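Local coordinates for putative exotoxin (superantigen) (Streptococcus pyogenes, PDB 1TY0), which probably acts as a secreted toxin of the superantigen class, using one common surface both to bind T-cell receptors and to dimerize, at residues V23-D31 with Y39-K47; V95-G106 with T117-I128. All coordinates share one frame; numbering follows the deposited sequence.

Contact 1: residues V23-D31 with Y39-K47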
loop_
_atom_site.group_PDB
_atom_site.type_symbol
_atom_site.label_atom_id
_atom_site.label_comp_id
_atom_site.label_asym_id
_atom_site.label_seq_id
_atom_site.Cartn_x
_atom_site.Cartn_y
_atom_site.Cartn_z
ATOM N N VAL A 23 -1.650 3.168 -6.311
ATOM C CA VAL A 23 -1.981 4.572 -6.516
ATOM C C VAL A 23 -3.033 4.457 -7.610
ATOM O O VAL A 23 -2.722 4.083 -8.740
ATOM C CB VAL A 23 -0.771 5.362 -7.036
ATOM C CG1 VAL A 23 -1.204 6.775 -7.405
ATOM C CG2 VAL A 23 0.315 5.403 -5.974
ATOM N N ASP A 24 -4.275 4.782 -7.265
ATOM C CA ASP A 24 -5.405 4.636 -8.175
ATOM C C ASP A 24 -6.232 5.914 -8.233
ATOM O O ASP A 24 -6.972 6.224 -7.295
ATOM C CB ASP A 24 -6.260 3.469 -7.655
ATOM C CG ASP A 24 -7.445 3.137 -8.540
ATOM O OD1 ASP A 24 -7.808 3.933 -9.426
ATOM O OD2 ASP A 24 -8.034 2.055 -8.324
ATOM N N TYR A 25 -6.102 6.659 -9.330
ATOM C CA TYR A 25 -6.848 7.905 -9.494
ATOM C C TYR A 25 -7.311 8.047 -10.931
ATOM O O TYR A 25 -6.580 7.701 -11.853
ATOM C CB TYR A 25 -5.965 9.097 -9.121
ATOM C CG TYR A 25 -5.658 9.149 -7.644
ATOM C CD1 TYR A 25 -6.592 9.645 -6.743
ATOM C CD2 TYR A 25 -4.459 8.641 -7.140
ATOM C CE1 TYR A 25 -6.348 9.636 -5.373
ATOM C CE2 TYR A 25 -4.206 8.623 -5.772
ATOM C CZ TYR A 25 -5.157 9.121 -4.896
ATOM O OH TYR A 25 -4.945 9.080 -3.538
ATOM N N THR A 26 -8.514 8.578 -11.124
ATOM C CA THR A 26 -9.032 8.730 -12.477
ATOM C C THR A 26 -9.300 10.180 -12.878
ATOM O O THR A 26 -9.555 11.041 -12.030
ATOM C CB THR A 26 -10.329 7.914 -12.660
ATOM O OG1 THR A 26 -11.279 8.301 -11.663
ATOM C CG2 THR A 26 -10.045 6.420 -12.521
ATOM N N ASN A 27 -9.215 10.430 -14.181
ATOM C CA ASN A 27 -9.473 11.746 -14.764
ATOM C C ASN A 27 -8.598 12.842 -14.153
ATOM O O ASN A 27 -9.097 13.854 -13.661
ATOM C CB ASN A 27 -10.959 12.084 -14.596
ATOM C CG ASN A 27 -11.368 13.322 -15.366
ATOM O OD1 ASN A 27 -10.980 13.505 -16.518
ATOM N ND2 ASN A 27 -12.170 14.171 -14.736
ATOM N N CYS A 28 -7.287 12.631 -14.210
ATOM C CA CYS A 28 -6.311 13.567 -13.662
ATOM C C CYS A 28 -5.609 14.334 -14.772
ATOM O O CYS A 28 -5.353 13.795 -15.846
ATOM C CB CYS A 28 -5.268 12.809 -12.850
ATOM S SG CYS A 28 -5.999 11.823 -11.545
ATOM N N ASN A 29 -5.266 15.584 -14.497
ATOM C CA ASN A 29 -4.612 16.415 -15.501
ATOM C C ASN A 29 -3.100 16.270 -15.574
ATOM O O ASN A 29 -2.415 16.264 -14.547
ATOM C CB ASN A 29 -4.944 17.888 -15.256
ATOM C CG ASN A 29 -4.432 18.785 -16.360
ATOM O OD1 ASN A 29 -3.405 19.451 -16.218
ATOM N ND2 ASN A 29 -5.139 18.794 -17.480
ATOM N N ILE A 30 -2.583 16.153 -16.793
ATOM C CA ILE A 30 -1.139 16.078 -17.001
ATOM C C ILE A 30 -0.652 17.517 -16.917
ATOM O O ILE A 30 -0.879 18.308 -17.834
ATOM C CB ILE A 30 -0.774 15.527 -18.400
ATOM C CG1 ILE A 30 -1.212 14.063 -18.519
ATOM C CG2 ILE A 30 0.738 15.645 -18.630
ATOM C CD1 ILE A 30 -0.874 13.420 -19.852
ATOM N N ASP A 31 0.008 17.862 -15.817
ATOM C CA ASP A 31 0.507 19.224 -15.640
ATOM C C ASP A 31 1.777 19.486 -16.430
ATOM O O ASP A 31 1.991 20.594 -16.935
ATOM C CB ASP A 31 0.765 19.520 -14.161
ATOM C CG ASP A 31 -0.494 19.934 -13.420
ATOM O OD1 ASP A 31 -1.553 20.081 -14.063
ATOM O OD2 ASP A 31 -0.425 20.122 -12.190
ATOM N N TYR A 39 4.050 14.339 -14.994
ATOM C CA TYR A 39 3.807 14.998 -13.713
ATOM C C TYR A 39 2.317 15.275 -13.735
ATOM O O TYR A 39 1.851 16.175 -14.433
ATOM C CB TYR A 39 4.629 16.281 -13.579
ATOM C CG TYR A 39 6.077 15.965 -13.307
ATOM C CD1 TYR A 39 6.468 15.417 -12.082
ATOM C CD2 TYR A 39 7.040 16.119 -14.299
ATOM C CE1 TYR A 39 7.782 15.024 -11.858
ATOM C CE2 TYR A 39 8.360 15.725 -14.086
ATOM C CZ TYR A 39 8.721 15.177 -12.865
ATOM O OH TYR A 39 10.018 14.759 -12.654
ATOM N N ILE A 40 1.581 14.472 -12.971
ATOM C CA ILE A 40 0.122 14.526 -12.928
ATOM C C ILE A 40 -0.433 15.069 -11.621
ATOM O O ILE A 40 0.007 14.696 -10.533
ATOM C CB ILE A 40 -0.472 13.109 -13.150
ATOM C CG1 ILE A 40 0.202 12.430 -14.349
ATOM C CG2 ILE A 40 -1.973 13.190 -13.325
ATOM C CD1 ILE A 40 0.148 13.205 -15.636
ATOM N N ASP A 41 -1.419 15.944 -11.738
ATOM C CA ASP A 41 -2.036 16.548 -10.575
ATOM C C ASP A 41 -3.184 15.730 -9.978
ATOM O O ASP A 41 -4.103 15.327 -10.689
ATOM C CB ASP A 41 -2.553 17.934 -10.945
ATOM C CG ASP A 41 -3.096 18.691 -9.752
ATOM O OD1 ASP A 41 -2.548 18.514 -8.648
ATOM O OD2 ASP A 41 -4.057 19.472 -9.918
ATOM N N ILE A 42 -3.118 15.469 -8.676
ATOM C CA ILE A 42 -4.209 14.765 -8.001
ATOM C C ILE A 42 -4.645 15.583 -6.780
ATOM O O ILE A 42 -5.290 15.070 -5.860
ATOM C CB ILE A 42 -3.812 13.324 -7.565
ATOM C CG1 ILE A 42 -2.679 13.355 -6.542
ATOM C CG2 ILE A 42 -3.405 12.515 -8.787
ATOM C CD1 ILE A 42 -2.411 12.000 -5.910
ATOM N N SER A 43 -4.308 16.872 -6.794
ATOM C CA SER A 43 -4.628 17.773 -5.685
ATOM C C SER A 43 -6.103 17.783 -5.296
ATOM O O SER A 43 -6.433 17.854 -4.110
ATOM C CB SER A 43 -4.187 19.207 -6.014
ATOM O OG SER A 43 -2.787 19.285 -6.227
ATOM N N SER A 44 -6.981 17.721 -6.290
ATOM C CA SER A 44 -8.422 17.741 -6.040
ATOM C C SER A 44 -8.875 16.588 -5.149
ATOM O O SER A 44 -9.800 16.738 -4.347
ATOM C CB SER A 44 -9.192 17.702 -7.363
ATOM O OG SER A 44 -8.890 16.532 -8.104
ATOM N N TYR A 45 -8.224 15.442 -5.297
ATOM C CA TYR A 45 -8.537 14.253 -4.507
ATOM C C TYR A 45 -8.002 14.367 -3.085
ATOM O O TYR A 45 -8.638 13.924 -2.128
ATOM C CB TYR A 45 -7.903 13.022 -5.149
ATOM C CG TYR A 45 -8.620 12.490 -6.357
ATOM C CD1 TYR A 45 -9.705 11.626 -6.218
ATOM C CD2 TYR A 45 -8.184 12.799 -7.643
ATOM C CE1 TYR A 45 -10.330 11.076 -7.324
ATOM C CE2 TYR A 45 -8.804 12.254 -8.759
ATOM C CZ TYR A 45 -9.874 11.392 -8.591
ATOM O OH TYR A 45 -10.484 10.829 -9.688
ATOM N N LYS A 46 -6.825 14.966 -2.960
ATOM C CA LYS A 46 -6.147 15.120 -1.677
ATOM C C LYS A 46 -6.528 16.362 -0.878
ATOM O O LYS A 46 -6.312 16.412 0.332
ATOM C CB LYS A 46 -4.633 15.133 -1.910
ATOM C CG LYS A 46 -4.073 13.836 -2.465
ATOM C CD LYS A 46 -4.054 12.769 -1.390
ATOM C CE LYS A 46 -3.406 11.492 -1.869
ATOM N NZ LYS A 46 -3.329 10.519 -0.745
ATOM N N LYS A 47 -7.080 17.362 -1.558
ATOM C CA LYS A 47 -7.460 18.618 -0.920
ATOM C C LYS A 47 -6.236 19.370 -0.406
ATOM O O LYS A 47 -6.276 20.023 0.636
ATOM C CB LYS A 47 -8.453 18.376 0.221
ATOM C CG LYS A 47 -9.733 17.691 -0.222
ATOM C CD LYS A 47 -10.350 18.407 -1.409
ATOM C CE LYS A 47 -11.520 17.624 -1.983
ATOM N NZ LYS A 47 -12.051 18.278 -3.211
HETATM O O HOH W 1 -6.215 16.707 -11.887
#
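Y25 and Y45 form a T-shaped aromatic pair: the edge of the Y25 ring, led by CD1, points down on the middle of the Y45 ring, with the planes at 64° and the centroids 4.9 Å apart. One face of Y25 also takes I42 CD1 in a CH-pi contact, 3.8 Å from Y25 CE2 and set toward the rim. C28 SG lies obliquely beside the Y45 ring, 4.0 Å from CE2, and touches I42 CG2 as well. One step back from D41, I40 packs tightly with two different branches: CG2, anti to its own backbone N, presses on C28 CB, while CD1 comes to 3.3 Å from I30 CG1.

Among the polar contacts, Y45 OH donates a short 2.5 Å bond to T26 O, which lies at the edge of the ring near its plane. Backbone bonds from D41 N to N29 O and from D31 N to Y39 O join the two strands, and a bridging water accepts from N29 N and donates to D41 O where the strands begin to part. With CG anti to the backbone N (chi1 -175°), the D41 carboxylate reaches the start of helix 43-46, where OD1 accepts from both S43 N, 3.0 Å away in an Asx turn, and S43 OG on its syn lone pair.

Charge enters at two points. D31 OD2 stands 4.3 Å from D41 OD2, so the two carboxylates probably raise each other's proton affinity somewhat. K46 passes its CE by Y25 OH, but its NZ bonds to Y85 OH. The chemistry implies that helix 43-46 is held to the OB-fold sheet by aromatic and aliphatic packing, with the tyrosine-to-carbonyl bond fixing the outer end of the Y45 ring.

Contact 2: residues V95-G106 with T117-I128; sequences VNSNSENSKIVG and TLINPIKIDKPI
With CG beside the backbone N (chi1 -66°), N120 turns its amide across to I104, where OD1 accepts the backbone N-H of I104 at 2.9 Å in a nearly straight bond of 171°. The return bond, N120 N to I104 O, makes the grip two-pronged. I104 holds CD1 at the end of an extended chain (chi2 177°), reaching against I122 and I124, 4.1 Å from I124 CG1; M198 and F201 also touch this side chain.

With CG beside its backbone N, E100 lays CG 3.5 Å from P127 CD; the bend at chi2 then directs the carboxylate. Its backbone N gives a 2.6 Å bond to a lone pair of D125 O. V95 CG2 meets CG of the same proline. Between these grips the segments separate, and a water accepts from I124 N while in reach of S102 O.

G106 and L118 exchange both bonds of an antiparallel hydrogen-bonded pair, the shorter being L118 N to G106 O at 2.7 Å, and V105 CG1 meets T117 CG2 beside it. This is the open end of the beta hairpin 105-110/113-119 at one margin of the beta-grasp sheet; G106 lies close to H203 and D205, which bind zinc in this protein although this chain carries none.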
loop_
_atom_site.group_PDB
_atom_site.type_symbol
_atom_site.label_atom_id
_atom_site.label_comp_id
_atom_site.label_asym_id
_atom_site.label_seq_id
_atom_site.Cartn_x
_atom_site.Cartn_y
_atom_site.Cartn_z
ATOM N N VAL A 95 -10.724 8.554 -21.460
ATOM C CA VAL A 95 -11.591 8.900 -22.585
ATOM C C VAL A 95 -13.095 8.896 -22.327
ATOM O O VAL A 95 -13.881 9.187 -23.231
ATOM C CB VAL A 95 -11.297 7.985 -23.793
ATOM C CG1 VAL A 95 -9.853 8.162 -24.229
ATOM C CG2 VAL A 95 -11.563 6.529 -23.426
ATOM N N ASN A 96 -13.502 8.563 -21.108
ATOM C CA ASN A 96 -14.921 8.563 -20.780
ATOM C C ASN A 96 -15.164 8.547 -19.280
ATOM O O ASN A 96 -14.282 8.915 -18.502
ATOM C CB ASN A 96 -15.643 7.389 -21.465
ATOM C CG ASN A 96 -15.135 6.027 -21.018
ATOM O OD1 ASN A 96 -15.572 4.997 -21.539
ATOM N ND2 ASN A 96 -14.220 6.011 -20.057
ATOM N N SER A 97 -16.360 8.131 -18.879
ATOM C CA SER A 97 -16.731 8.092 -17.468
ATOM C C SER A 97 -15.954 7.059 -16.658
ATOM O O SER A 97 -16.124 6.964 -15.441
ATOM C CB SER A 97 -18.234 7.828 -17.331
ATOM O OG SER A 97 -18.595 6.611 -17.960
ATOM N N ASN A 98 -15.104 6.292 -17.334
ATOM C CA ASN A 98 -14.300 5.270 -16.674
ATOM C C ASN A 98 -15.165 4.394 -15.775
ATOM O O ASN A 98 -14.876 4.221 -14.590
ATOM C CB ASN A 98 -13.190 5.930 -15.849
ATOM C CG ASN A 98 -12.235 6.742 -16.704
ATOM O OD1 ASN A 98 -11.618 6.215 -17.632
ATOM N ND2 ASN A 98 -12.110 8.031 -16.397
ATOM N N SER A 99 -16.229 3.845 -16.352
ATOM C CA SER A 99 -17.148 2.988 -15.617
ATOM C C SER A 99 -17.532 1.781 -16.463
ATOM O O SER A 99 -18.699 1.382 -16.508
ATOM C CB SER A 99 -18.405 3.771 -15.243
ATOM O OG SER A 99 -19.082 4.207 -16.408
ATOM N N GLU A 100 -16.542 1.212 -17.141
ATOM C CA GLU A 100 -16.758 0.048 -17.985
ATOM C C GLU A 100 -17.132 -1.162 -17.142
ATOM O O GLU A 100 -16.623 -1.351 -16.037
ATOM C CB GLU A 100 -15.495 -0.266 -18.788
ATOM C CG GLU A 100 -15.045 0.864 -19.694
ATOM C CD GLU A 100 -16.090 1.224 -20.727
ATOM O OE1 GLU A 100 -16.423 0.357 -21.563
ATOM O OE2 GLU A 100 -16.581 2.372 -20.699
ATOM N N ASN A 101 -18.033 -1.979 -17.671
ATOM C CA ASN A 101 -18.468 -3.180 -16.980
ATOM C C ASN A 101 -18.315 -4.353 -17.934
ATOM O O ASN A 101 -19.273 -5.068 -18.231
ATOM C CB ASN A 101 -19.917 -3.025 -16.520
ATOM C CG ASN A 101 -20.059 -2.025 -15.384
ATOM O OD1 ASN A 101 -19.632 -2.283 -14.257
ATOM N ND2 ASN A 101 -20.647 -0.872 -15.680
ATOM N N SER A 102 -17.087 -4.526 -18.416
ATOM C CA SER A 102 -16.761 -5.598 -19.343
ATOM C C SER A 102 -16.362 -6.856 -18.584
ATOM O O SER A 102 -15.762 -6.789 -17.509
ATOM C CB SER A 102 -15.624 -5.166 -20.269
ATOM O OG SER A 102 -15.339 -6.174 -21.222
ATOM N N LYS A 103 -16.695 -8.004 -19.161
ATOM C CA LYS A 103 -16.402 -9.295 -18.559
ATOM C C LYS A 103 -14.960 -9.719 -18.823
ATOM O O LYS A 103 -14.471 -9.616 -19.947
ATOM C CB LYS A 103 -17.371 -10.337 -19.123
ATOM C CG LYS A 103 -17.274 -11.718 -18.503
ATOM C CD LYS A 103 -18.316 -12.651 -19.105
ATOM C CE LYS A 103 -18.318 -14.004 -18.412
ATOM N NZ LYS A 103 -19.336 -14.929 -18.986
ATOM N N ILE A 104 -14.278 -10.182 -17.778
ATOM C CA ILE A 104 -12.898 -10.639 -17.910
ATOM C C ILE A 104 -12.852 -12.131 -17.600
ATOM O O ILE A 104 -13.093 -12.552 -16.470
ATOM C CB ILE A 104 -11.953 -9.877 -16.951
ATOM C CG1 ILE A 104 -11.962 -8.386 -17.298
ATOM C CG2 ILE A 104 -10.536 -10.439 -17.056
ATOM C CD1 ILE A 104 -11.118 -7.526 -16.374
ATOM N N VAL A 105 -12.546 -12.925 -18.618
ATOM C CA VAL A 105 -12.491 -14.370 -18.476
ATOM C C VAL A 105 -11.093 -14.888 -18.771
ATOM O O VAL A 105 -10.390 -14.349 -19.624
ATOM C CB VAL A 105 -13.490 -15.051 -19.440
ATOM C CG1 VAL A 105 -13.440 -16.562 -19.272
ATOM C CG2 VAL A 105 -14.892 -14.533 -19.175
ATOM N N GLY A 106 -10.696 -15.934 -18.057
ATOM C CA GLY A 106 -9.381 -16.502 -18.270
ATOM C C GLY A 106 -9.309 -17.968 -17.908
ATOM O O GLY A 106 -10.225 -18.515 -17.289
ATOM N N THR A 117 -11.981 -22.248 -15.452
ATOM C CA THR A 117 -12.169 -21.053 -16.256
ATOM C C THR A 117 -12.541 -19.987 -15.234
ATOM O O THR A 117 -13.566 -20.092 -14.561
ATOM C CB THR A 117 -13.319 -21.215 -17.277
ATOM O OG1 THR A 117 -12.965 -22.207 -18.251
ATOM C CG2 THR A 117 -13.589 -19.898 -17.987
ATOM N N LEU A 118 -11.691 -18.978 -15.100
ATOM C CA LEU A 118 -11.931 -17.908 -14.143
ATOM C C LEU A 118 -12.854 -16.862 -14.741
ATOM O O LEU A 118 -12.580 -16.319 -15.811
ATOM C CB LEU A 118 -10.605 -17.260 -13.742
ATOM C CG LEU A 118 -9.532 -18.210 -13.207
ATOM C CD1 LEU A 118 -8.233 -17.448 -12.998
ATOM C CD2 LEU A 118 -10.000 -18.846 -11.908
ATOM N N ILE A 119 -13.951 -16.587 -14.043
ATOM C CA ILE A 119 -14.915 -15.594 -14.499
ATOM C C ILE A 119 -14.856 -14.368 -13.593
ATOM O O ILE A 119 -15.161 -14.440 -12.402
ATOM C CB ILE A 119 -16.354 -16.162 -14.493
ATOM C CG1 ILE A 119 -16.411 -17.442 -15.333
ATOM C CG2 ILE A 119 -17.320 -15.123 -15.048
ATOM C CD1 ILE A 119 -17.771 -18.112 -15.351
ATOM N N ASN A 120 -14.458 -13.242 -14.171
ATOM C CA ASN A 120 -14.341 -11.990 -13.435
ATOM C C ASN A 120 -13.565 -12.128 -12.130
ATOM O O ASN A 120 -14.024 -11.688 -11.073
ATOM C CB ASN A 120 -15.728 -11.405 -13.154
ATOM C CG ASN A 120 -16.444 -10.986 -14.420
ATOM O OD1 ASN A 120 -15.853 -10.356 -15.298
ATOM N ND2 ASN A 120 -17.727 -11.324 -14.517
ATOM N N PRO A 121 -12.380 -12.756 -12.184
ATOM C CA PRO A 121 -11.560 -12.926 -10.982
ATOM C C PRO A 121 -11.074 -11.553 -10.524
ATOM O O PRO A 121 -10.798 -11.331 -9.343
ATOM C CB PRO A 121 -10.424 -13.823 -11.463
ATOM C CG PRO A 121 -10.278 -13.441 -12.895
ATOM C CD PRO A 121 -11.704 -13.324 -13.365
ATOM N N ILE A 122 -10.978 -10.641 -11.485
ATOM C CA ILE A 122 -10.561 -9.270 -11.232
ATOM C C ILE A 122 -11.492 -8.356 -12.016
ATOM O O ILE A 122 -12.213 -8.804 -12.909
ATOM C CB ILE A 122 -9.108 -9.002 -11.699
ATOM C CG1 ILE A 122 -8.998 -9.189 -13.215
ATOM C CG2 ILE A 122 -8.148 -9.923 -10.959
ATOM C CD1 ILE A 122 -7.668 -8.741 -13.789
ATOM N N LYS A 123 -11.488 -7.075 -11.682
ATOM C CA LYS A 123 -12.336 -6.138 -12.392
ATOM C C LYS A 123 -11.559 -4.888 -12.780
ATOM O O LYS A 123 -10.772 -4.357 -11.994
ATOM C CB LYS A 123 -13.553 -5.764 -11.538
ATOM C CG LYS A 123 -14.609 -4.964 -12.293
ATOM C CD LYS A 123 -15.924 -4.884 -11.530
ATOM C CE LYS A 123 -17.015 -4.244 -12.381
ATOM N NZ LYS A 123 -18.345 -4.284 -11.712
ATOM N N ILE A 124 -11.774 -4.445 -14.012
ATOM C CA ILE A 124 -11.134 -3.247 -14.543
ATOM C C ILE A 124 -12.253 -2.407 -15.148
ATOM O O ILE A 124 -12.934 -2.854 -16.066
ATOM C CB ILE A 124 -10.098 -3.610 -15.626
ATOM C CG1 ILE A 124 -8.948 -4.392 -14.983
ATOM C CG2 ILE A 124 -9.577 -2.348 -16.308
ATOM C CD1 ILE A 124 -7.862 -4.809 -15.953
ATOM N N ASP A 125 -12.435 -1.199 -14.619
ATOM C CA ASP A 125 -13.496 -0.299 -15.071
ATOM C C ASP A 125 -13.134 0.682 -16.186
ATOM O O ASP A 125 -14.015 1.331 -16.753
ATOM C CB ASP A 125 -14.046 0.477 -13.872
ATOM C CG ASP A 125 -14.843 -0.403 -12.925
ATOM O OD1 ASP A 125 -15.145 -1.559 -13.290
ATOM O OD2 ASP A 125 -15.175 0.064 -11.815
ATOM N N LYS A 126 -11.851 0.804 -16.502
ATOM C CA LYS A 126 -11.449 1.719 -17.564
ATOM C C LYS A 126 -11.393 1.000 -18.913
ATOM O O LYS A 126 -11.034 -0.176 -18.986
ATOM C CB LYS A 126 -10.098 2.374 -17.225
ATOM C CG LYS A 126 -9.020 1.420 -16.747
ATOM C CD LYS A 126 -7.698 2.147 -16.461
ATOM C CE LYS A 126 -7.762 2.998 -15.196
ATOM N NZ LYS A 126 -7.981 2.185 -13.961
ATOM N N PRO A 127 -11.771 1.698 -19.999
ATOM C CA PRO A 127 -11.775 1.147 -21.361
ATOM C C PRO A 127 -10.382 0.916 -21.937
ATOM O O PRO A 127 -10.205 0.123 -22.864
ATOM C CB PRO A 127 -12.574 2.187 -22.144
ATOM C CG PRO A 127 -12.210 3.464 -21.454
ATOM C CD PRO A 127 -12.308 3.073 -19.995
ATOM N N ILE A 128 -9.400 1.619 -21.381
ATOM C CA ILE A 128 -8.006 1.502 -21.795
ATOM C C ILE A 128 -7.256 1.315 -20.483
ATOM O O ILE A 128 -7.378 2.141 -19.581
ATOM C CB ILE A 128 -7.523 2.797 -22.477
ATOM C CG1 ILE A 128 -8.385 3.087 -23.706
ATOM C CG2 ILE A 128 -6.072 2.664 -22.893
ATOM C CD1 ILE A 128 -8.094 4.426 -24.340
HETATM O O HOH W 2 -14.102 -5.719 -15.404
#

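How the contacts relate
From the N terminus, the chain passes through strand 23-26, turns a corner at N27 and runs into strand 28-33; contact 1 closes when strand 37-41 and helix 43-46 come back, a short hairpin loop within the OB-fold domain. The chain then completes that sheet with strands 51-55, 69-74 and 84-93. Contact 2 opens only afterwards, in the loop that follows strand 84-93, and closes across hairpin 105-110/113-119 of the beta-grasp domain. The two loops follow in series, neither nested nor crossed, with centres about 22 Å apart. They nevertheless meet where T26 packs on N98, whose side chain also bonds N71, so this loop touches the corner between strands 23-26 and 28-33.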